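Local atomic coordinates of DUF1116 domain-containing protein (PDB entry 3CLQ), a protein that is of unknown function but belongs to the AllG family, and so may be related to a subunit of oxamate carbamoyltransferase. Residues Q182-G187 / G317-A322; E311-G316 / K350-V355. All coordinates share one frame; numbering follows the deposited sequence.

Contact 1: residues Q182-G187 / G317-A322; sequences QALHMG and GFAMAA
Leu-184 reaches across this contact with one branch of its side chain. Its methyl CD1 comes between two alanines that face it. Leu-184 CD1 lies 3.5 Å from Ala-319 CB and 3.8 Å from Ala-322 CB. The CB of Leu-184 does not itself point at the other segment; the end of the side chain comes nearer and makes the contact. Ala-319 and Ala-322 are three residues apart in a tight turn, and both direct CB toward Leu-184. A backbone bond of 2.7 Å from Ala-322 N to Ala-319 O keeps the two methyls on the same side of the turn. Leu-184 also touches Val-315 and Cys-190, so its apolar surroundings extend beyond the alanines.

The second point of contact is between backbones. The Gly-187 CA lies 3.2 Å from Ala-322 O in a CA-H...O contact, with an angle of 162° at the hydrogen. Gly-187 has positive phi, which suits a glycine. Before it, Ala-183 to Met-186 form a type I beta turn. His-185 and Met-186 (selenomethionine) point away from the alanines. His-185 packs on Ala-325 and Met-186 on Val-195, both of the second subunit. The arrangement is a buried apolar joint between two turns. It joins the turn at the end region of helix 176-183 to the short 3-10 segment before helix 327-330.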
ATOM      1  N   GLN B 182      -0.536   0.263  -9.091  1.00 53.67           N
ATOM      2  CA  GLN B 182      -1.190  -0.037  -7.816  1.00 53.89           C
ATOM      3  C   GLN B 182      -0.630   0.792  -6.664  1.00 54.05           C
ATOM      4  O   GLN B 182      -1.366   1.208  -5.764  1.00 52.62           O
ATOM      5  CB  GLN B 182      -1.022  -1.520  -7.492  1.00 54.59           C
ATOM      6  CG  GLN B 182      -1.597  -2.431  -8.542  1.00 56.71           C
ATOM      7  CD  GLN B 182      -1.168  -3.850  -8.347  1.00 58.27           C
ATOM      8  OE1 GLN B 182      -0.379  -4.122  -7.465  1.00 59.74           O
ATOM      9  NE2 GLN B 182      -1.671  -4.771  -9.183  1.00 58.96           N
ATOM     10  N   ALA B 183       0.683   1.016  -6.690  1.00 53.20           N
ATOM     11  CA  ALA B 183       1.307   1.895  -5.719  1.00 52.96           C
ATOM     12  C   ALA B 183       0.605   3.277  -5.677  1.00 53.04           C
ATOM     13  O   ALA B 183       0.273   3.781  -4.603  1.00 53.31           O
ATOM     14  CB  ALA B 183       2.803   2.038  -6.022  1.00 50.64           C
ATOM     15  N   LEU B 184       0.383   3.881  -6.843  1.00 52.66           N
ATOM     16  CA  LEU B 184      -0.210   5.202  -6.911  1.00 53.25           C
ATOM     17  C   LEU B 184      -1.663   5.207  -6.437  1.00 53.76           C
ATOM     18  O   LEU B 184      -2.256   6.256  -6.230  1.00 54.03           O
ATOM     19  CB  LEU B 184      -0.133   5.755  -8.335  1.00 54.33           C
ATOM     20  CG  LEU B 184       1.134   6.520  -8.744  1.00 55.84           C
ATOM     21  CD1 LEU B 184       0.991   8.038  -8.625  1.00 54.95           C
ATOM     22  CD2 LEU B 184       2.315   6.045  -7.925  1.00 56.02           C
ATOM     23  N   HIS B 185      -2.263   4.042  -6.275  1.00 53.85           N
ATOM     24  CA  HIS B 185      -3.589   4.028  -5.695  1.00 53.23           C
ATOM     25  C   HIS B 185      -3.446   3.744  -4.219  1.00 53.80           C
ATOM     26  O   HIS B 185      -4.444   3.655  -3.529  1.00 53.21           O
ATOM     27  CB  HIS B 185      -4.469   2.985  -6.367  1.00 52.07           C
ATOM     28  CG  HIS B 185      -5.022   3.428  -7.684  1.00 51.66           C
ATOM     29  ND1 HIS B 185      -6.068   2.789  -8.306  1.00 51.05           N
ATOM     30  CD2 HIS B 185      -4.685   4.460  -8.490  1.00 52.09           C
ATOM     31  CE1 HIS B 185      -6.340   3.395  -9.444  1.00 49.75           C
ATOM     32  NE2 HIS B 185      -5.514   4.409  -9.581  1.00 50.59           N
HETATM   33  N   MSE B 186      -2.208   3.605  -3.744  1.00 54.59           N
HETATM   34  CA  MSE B 186      -1.957   3.322  -2.337  1.00 58.21           C
HETATM   35  C   MSE B 186      -1.125   4.412  -1.648  1.00 59.19           C
HETATM   36  O   MSE B 186      -0.378   4.136  -0.699  1.00 58.77           O
HETATM   37  CB  MSE B 186      -1.253   1.991  -2.176  1.00 57.91           C
HETATM   38  CG  MSE B 186      -2.058   0.801  -2.604  1.00 60.03           C
HETATM   39 SE   MSE B 186      -0.907  -0.760  -2.913  0.80 63.79          SE
HETATM   40  CE  MSE B 186      -0.386  -1.190  -1.094  1.00 61.67           C
ATOM     41  N   GLY B 187      -1.249   5.650  -2.125  1.00 59.66           N
ATOM     42  CA  GLY B 187      -0.665   6.781  -1.434  1.00 60.09           C
ATOM     43  C   GLY B 187       0.824   6.981  -1.669  1.00 61.19           C
ATOM     44  O   GLY B 187       1.474   7.694  -0.914  1.00 61.81           O
ATOM     45  N   GLY B 317       6.806  14.177  -8.075  1.00 56.44           N
ATOM     46  CA  GLY B 317       6.149  15.454  -7.811  1.00 55.78           C
ATOM     47  C   GLY B 317       4.986  15.747  -8.744  1.00 55.94           C
ATOM     48  O   GLY B 317       4.026  16.450  -8.371  1.00 55.01           O
ATOM     49  N   PHE B 318       5.065  15.219  -9.963  1.00 56.15           N
ATOM     50  CA  PHE B 318       3.961  15.355 -10.906  1.00 56.24           C
ATOM     51  C   PHE B 318       2.732  14.647 -10.342  1.00 55.95           C
ATOM     52  O   PHE B 318       1.605  15.069 -10.569  1.00 55.84           O
ATOM     53  CB  PHE B 318       4.345  14.762 -12.262  1.00 57.05           C
ATOM     54  CG  PHE B 318       5.060  15.730 -13.182  1.00 57.84           C
ATOM     55  CD1 PHE B 318       4.729  15.801 -14.528  1.00 57.44           C
ATOM     56  CD2 PHE B 318       6.069  16.557 -12.710  1.00 57.93           C
ATOM     57  CE1 PHE B 318       5.380  16.682 -15.379  1.00 57.59           C
ATOM     58  CE2 PHE B 318       6.727  17.439 -13.561  1.00 57.92           C
ATOM     59  CZ  PHE B 318       6.381  17.503 -14.896  1.00 57.62           C
ATOM     60  N   ALA B 319       2.954  13.563  -9.595  1.00 56.20           N
ATOM     61  CA  ALA B 319       1.843  12.812  -9.004  1.00 56.13           C
ATOM     62  C   ALA B 319       1.569  13.244  -7.584  1.00 56.65           C
ATOM     63  O   ALA B 319       0.721  12.692  -6.940  1.00 57.64           O
ATOM     64  CB  ALA B 319       2.089  11.330  -9.056  1.00 54.68           C
HETATM   65  N   MSE B 320       2.298  14.232  -7.101  1.00 57.87           N
HETATM   66  CA  MSE B 320       2.084  14.782  -5.774  1.00 59.76           C
HETATM   67  C   MSE B 320       0.712  14.443  -5.189  1.00 58.43           C
HETATM   68  O   MSE B 320       0.621  13.883  -4.110  1.00 58.24           O
HETATM   69  CB  MSE B 320       2.231  16.290  -5.863  1.00 61.57           C
HETATM   70  CG  MSE B 320       3.051  16.929  -4.778  1.00 63.01           C
HETATM   71 SE   MSE B 320       3.174  18.857  -5.123  0.55 63.50          SE
HETATM   72  CE  MSE B 320       3.464  19.373  -3.238  1.00 63.53           C
ATOM     73  N   ALA B 321      -0.353  14.769  -5.911  1.00 57.67           N
ATOM     74  CA  ALA B 321      -1.721  14.632  -5.393  1.00 56.92           C
ATOM     75  C   ALA B 321      -2.068  13.257  -4.840  1.00 55.88           C
ATOM     76  O   ALA B 321      -2.934  13.134  -3.985  1.00 56.84           O
ATOM     77  CB  ALA B 321      -2.729  15.005  -6.458  1.00 56.92           C
ATOM     78  N   ALA B 322      -1.411  12.230  -5.350  1.00 54.75           N
ATOM     79  CA  ALA B 322      -1.706  10.846  -4.995  1.00 53.76           C
ATOM     80  C   ALA B 322      -1.193  10.486  -3.607  1.00 53.94           C
ATOM     81  O   ALA B 322      -1.549   9.450  -3.061  1.00 54.04           O
ATOM     82  CB  ALA B 322      -1.087   9.922  -6.003  1.00 53.02           C
TER

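Contact 2: residues E311-G316 / K350-V355; sequences ETYGVG and KENPNV
This is a small, buried side-chain contact where the chain turns a corner at 353-355, next to strand 348-352. Tyr-313 is the last residue of helix 309-313, and its ring reaches this corner with its hydroxyl end. Tyr-313 OH lies 3.5 Å from Asn-352 ND2 and 4.2 Å from Val-355 CG2. The ring carbon Tyr-313 CZ is 4.1 Å from Asn-352 ND2. The ring and the amide are turned steeply against each other, with their planes 77° apart. The tyrosine CG is anti to the backbone N (chi1 179°), and this carries the ring out from the helix end to the corner. Just after it, Gly-314 leaves the helix with positive phi, and the chain turns off from there.

Asn-352 uses the two ends of its amide differently. ND2 faces the tyrosine. OD1 turns back on its own chain and accepts a hydrogen bond of 2.9 Å from Asn-354 N. The donor sits above the carbonyl plane, 42° out of it. This bond holds the amide against the corner and so fixes which way ND2 faces. A weak backbone bond from Val-355 N to Asn-352 O (3.3 Å) closes a type I beta turn over the same residues.

Strand 363-369 supplies further packing, with Ile-365 against both Tyr-313 and Asn-352. Arg-177 of helix 176-183 packs on Tyr-313 and Val-355. At the other end of segment 311-316, Glu-311 makes a weak hydrogen bond to His-191. On the strand side the arrangement is an Asx turn overlapping a type I beta turn, at the corner between strand 348-352 and the short strand 356-357.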
ATOM      1  N   GLU B 311       9.511  12.226 -12.317  1.00 55.15           N
ATOM      2  CA  GLU B 311       8.639  13.270 -12.794  1.00 55.77           C
ATOM      3  C   GLU B 311       8.712  13.421 -14.308  1.00 55.21           C
ATOM      4  O   GLU B 311       7.744  13.904 -14.920  1.00 55.42           O
ATOM      5  CB  GLU B 311       8.932  14.585 -12.084  1.00 56.69           C
ATOM      6  CG  GLU B 311      10.090  14.456 -11.119  1.00 59.02           C
ATOM      7  CD  GLU B 311       9.639  14.452  -9.669  1.00 60.66           C
ATOM      8  OE1 GLU B 311       8.603  15.083  -9.373  1.00 60.99           O
ATOM      9  OE2 GLU B 311      10.330  13.840  -8.821  1.00 62.21           O
ATOM     10  N   THR B 312       9.828  13.006 -14.919  1.00 53.54           N
ATOM     11  CA  THR B 312       9.906  13.032 -16.390  1.00 53.02           C
ATOM     12  C   THR B 312       8.861  12.097 -16.968  1.00 53.82           C
ATOM     13  O   THR B 312       8.378  12.344 -18.057  1.00 55.16           O
ATOM     14  CB  THR B 312      11.290  12.634 -16.998  1.00 52.10           C
ATOM     15  OG1 THR B 312      12.316  13.499 -16.526  1.00 50.28           O
ATOM     16  CG2 THR B 312      11.255  12.759 -18.512  1.00 52.02           C
ATOM     17  N   TYR B 313       8.538  11.031 -16.226  1.00 54.06           N
ATOM     18  CA  TYR B 313       7.587   9.986 -16.612  1.00 53.49           C
ATOM     19  C   TYR B 313       6.132  10.359 -16.318  1.00 53.09           C
ATOM     20  O   TYR B 313       5.219   9.924 -17.011  1.00 53.43           O
ATOM     21  CB  TYR B 313       7.900   8.686 -15.860  1.00 54.54           C
ATOM     22  CG  TYR B 313       6.941   7.535 -16.189  1.00 54.83           C
ATOM     23  CD1 TYR B 313       7.014   6.860 -17.401  1.00 54.86           C
ATOM     24  CD2 TYR B 313       5.952   7.158 -15.301  1.00 54.80           C
ATOM     25  CE1 TYR B 313       6.130   5.830 -17.705  1.00 55.41           C
ATOM     26  CE2 TYR B 313       5.071   6.136 -15.581  1.00 54.61           C
ATOM     27  CZ  TYR B 313       5.160   5.471 -16.779  1.00 55.49           C
ATOM     28  OH  TYR B 313       4.283   4.431 -17.045  1.00 55.71           O
ATOM     29  N   GLY B 314       5.925  11.119 -15.256  1.00 52.71           N
ATOM     30  CA  GLY B 314       4.610  11.604 -14.891  1.00 52.21           C
ATOM     31  C   GLY B 314       4.357  11.308 -13.436  1.00 52.55           C
ATOM     32  O   GLY B 314       3.296  11.603 -12.905  1.00 51.97           O
ATOM     33  N   VAL B 315       5.338  10.720 -12.773  1.00 53.10           N
ATOM     34  CA  VAL B 315       5.119  10.391 -11.398  1.00 54.13           C
ATOM     35  C   VAL B 315       6.003  11.240 -10.439  1.00 55.48           C
ATOM     36  O   VAL B 315       6.490  12.304 -10.834  1.00 57.34           O
ATOM     37  CB  VAL B 315       5.085   8.856 -11.242  1.00 54.84           C
ATOM     38  CG1 VAL B 315       6.399   8.294 -10.769  1.00 55.49           C
ATOM     39  CG2 VAL B 315       3.980   8.489 -10.346  1.00 55.40           C
ATOM     40  N   GLY B 316       6.173  10.860  -9.175  1.00 56.08           N
ATOM     41  CA  GLY B 316       6.893  11.747  -8.242  1.00 55.35           C
ATOM     42  C   GLY B 316       6.140  13.038  -7.935  1.00 56.37           C
ATOM     43  O   GLY B 316       4.966  13.019  -7.573  1.00 56.14           O
ATOM     44  N   LYS B 350      -0.125  14.413 -22.983  1.00 55.26           N
ATOM     45  CA  LYS B 350      -1.452  13.845 -22.658  1.00 57.34           C
ATOM     46  C   LYS B 350      -1.371  13.003 -21.395  1.00 57.01           C
ATOM     47  O   LYS B 350      -0.276  12.734 -20.921  1.00 57.33           O
ATOM     48  CB  LYS B 350      -2.050  13.018 -23.811  1.00 57.90           C
ATOM     49  CG  LYS B 350      -1.313  11.719 -24.130  1.00 58.61           C
ATOM     50  CD  LYS B 350      -2.078  10.853 -25.143  1.00 58.46           C
ATOM     51  CE  LYS B 350      -2.046  11.456 -26.549  1.00 58.80           C
ATOM     52  NZ  LYS B 350      -2.548  10.477 -27.555  1.00 59.43           N
ATOM     53  N   GLU B 351      -2.527  12.620 -20.848  1.00 57.13           N
ATOM     54  CA  GLU B 351      -2.606  11.762 -19.645  1.00 57.09           C
ATOM     55  C   GLU B 351      -2.321  10.305 -19.995  1.00 56.89           C
ATOM     56  O   GLU B 351      -2.810   9.789 -20.986  1.00 58.03           O
ATOM     57  CB  GLU B 351      -4.002  11.813 -19.000  1.00 56.38           C
ATOM     58  CG  GLU B 351      -4.569  13.200 -18.755  1.00 57.03           C
ATOM     59  CD  GLU B 351      -5.974  13.176 -18.117  1.00 57.68           C
ATOM     60  OE1 GLU B 351      -6.451  12.089 -17.698  1.00 57.07           O
ATOM     61  OE2 GLU B 351      -6.609  14.260 -18.039  1.00 58.62           O
ATOM     62  N   ASN B 352      -1.534   9.630 -19.172  1.00 56.66           N
ATOM     63  CA  ASN B 352      -1.379   8.192 -19.300  1.00 55.41           C
ATOM     64  C   ASN B 352      -2.589   7.464 -18.685  1.00 55.02           C
ATOM     65  O   ASN B 352      -2.747   7.450 -17.468  1.00 55.26           O
ATOM     66  CB  ASN B 352      -0.104   7.786 -18.581  1.00 54.58           C
ATOM     67  CG  ASN B 352       0.174   6.325 -18.696  1.00 54.81           C
ATOM     68  OD1 ASN B 352      -0.670   5.559 -19.171  1.00 56.57           O
ATOM     69  ND2 ASN B 352       1.360   5.910 -18.272  1.00 53.66           N
ATOM     70  N   PRO B 353      -3.444   6.843 -19.514  1.00 54.78           N
ATOM     71  CA  PRO B 353      -4.633   6.174 -18.931  1.00 54.48           C
ATOM     72  C   PRO B 353      -4.326   4.916 -18.079  1.00 55.07           C
ATOM     73  O   PRO B 353      -5.137   4.510 -17.237  1.00 56.38           O
ATOM     74  CB  PRO B 353      -5.478   5.810 -20.161  1.00 53.39           C
ATOM     75  CG  PRO B 353      -4.516   5.723 -21.287  1.00 53.61           C
ATOM     76  CD  PRO B 353      -3.390   6.713 -20.984  1.00 54.28           C
ATOM     77  N   ASN B 354      -3.157   4.321 -18.286  1.00 54.64           N
ATOM     78  CA  ASN B 354      -2.767   3.104 -17.595  1.00 53.37           C
ATOM     79  C   ASN B 354      -2.279   3.347 -16.175  1.00 52.86           C
ATOM     80  O   ASN B 354      -2.011   2.397 -15.443  1.00 52.42           O
ATOM     81  CB  ASN B 354      -1.643   2.426 -18.382  1.00 54.12           C
ATOM     82  CG  ASN B 354      -2.104   1.930 -19.733  1.00 54.28           C
ATOM     83  OD1 ASN B 354      -3.013   1.129 -19.811  1.00 54.77           O
ATOM     84  ND2 ASN B 354      -1.482   2.415 -20.809  1.00 55.29           N
ATOM     85  N   VAL B 355      -2.125   4.615 -15.805  1.00 52.19           N
ATOM     86  CA  VAL B 355      -1.620   4.997 -14.485  1.00 51.83           C
ATOM     87  C   VAL B 355      -2.338   6.268 -14.018  1.00 52.27           C
ATOM     88  O   VAL B 355      -2.135   7.353 -14.573  1.00 52.51           O
ATOM     89  CB  VAL B 355      -0.106   5.265 -14.533  1.00 50.70           C
ATOM     90  CG1 VAL B 355       0.451   5.589 -13.148  1.00 49.52           C
ATOM     91  CG2 VAL B 355       0.600   4.100 -15.142  1.00 49.77           C
TER

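Overall arrangement
Going from the N terminus, helix 176-183 comes first and leads into segment 182-187. Segments 311-316 and 317-322 follow much later and adjoin in sequence. Contact 1 therefore closes a long loop of 129 residues. Contact 2 closes a shorter one of 33 residues, which starts before segment 317-322 and ends at 350-355. The two loops cross. Their centres are 10 Å apart, and Phe-318 of contact 1 packs on Glu-311 of contact 2. Glu-311 OE1 probably accepts a hydrogen bond from Gly-317 N. Together the contacts place the chain after helix 309-313 between the end region of helix 176-183 and the three-stranded sheet containing strand 348-352.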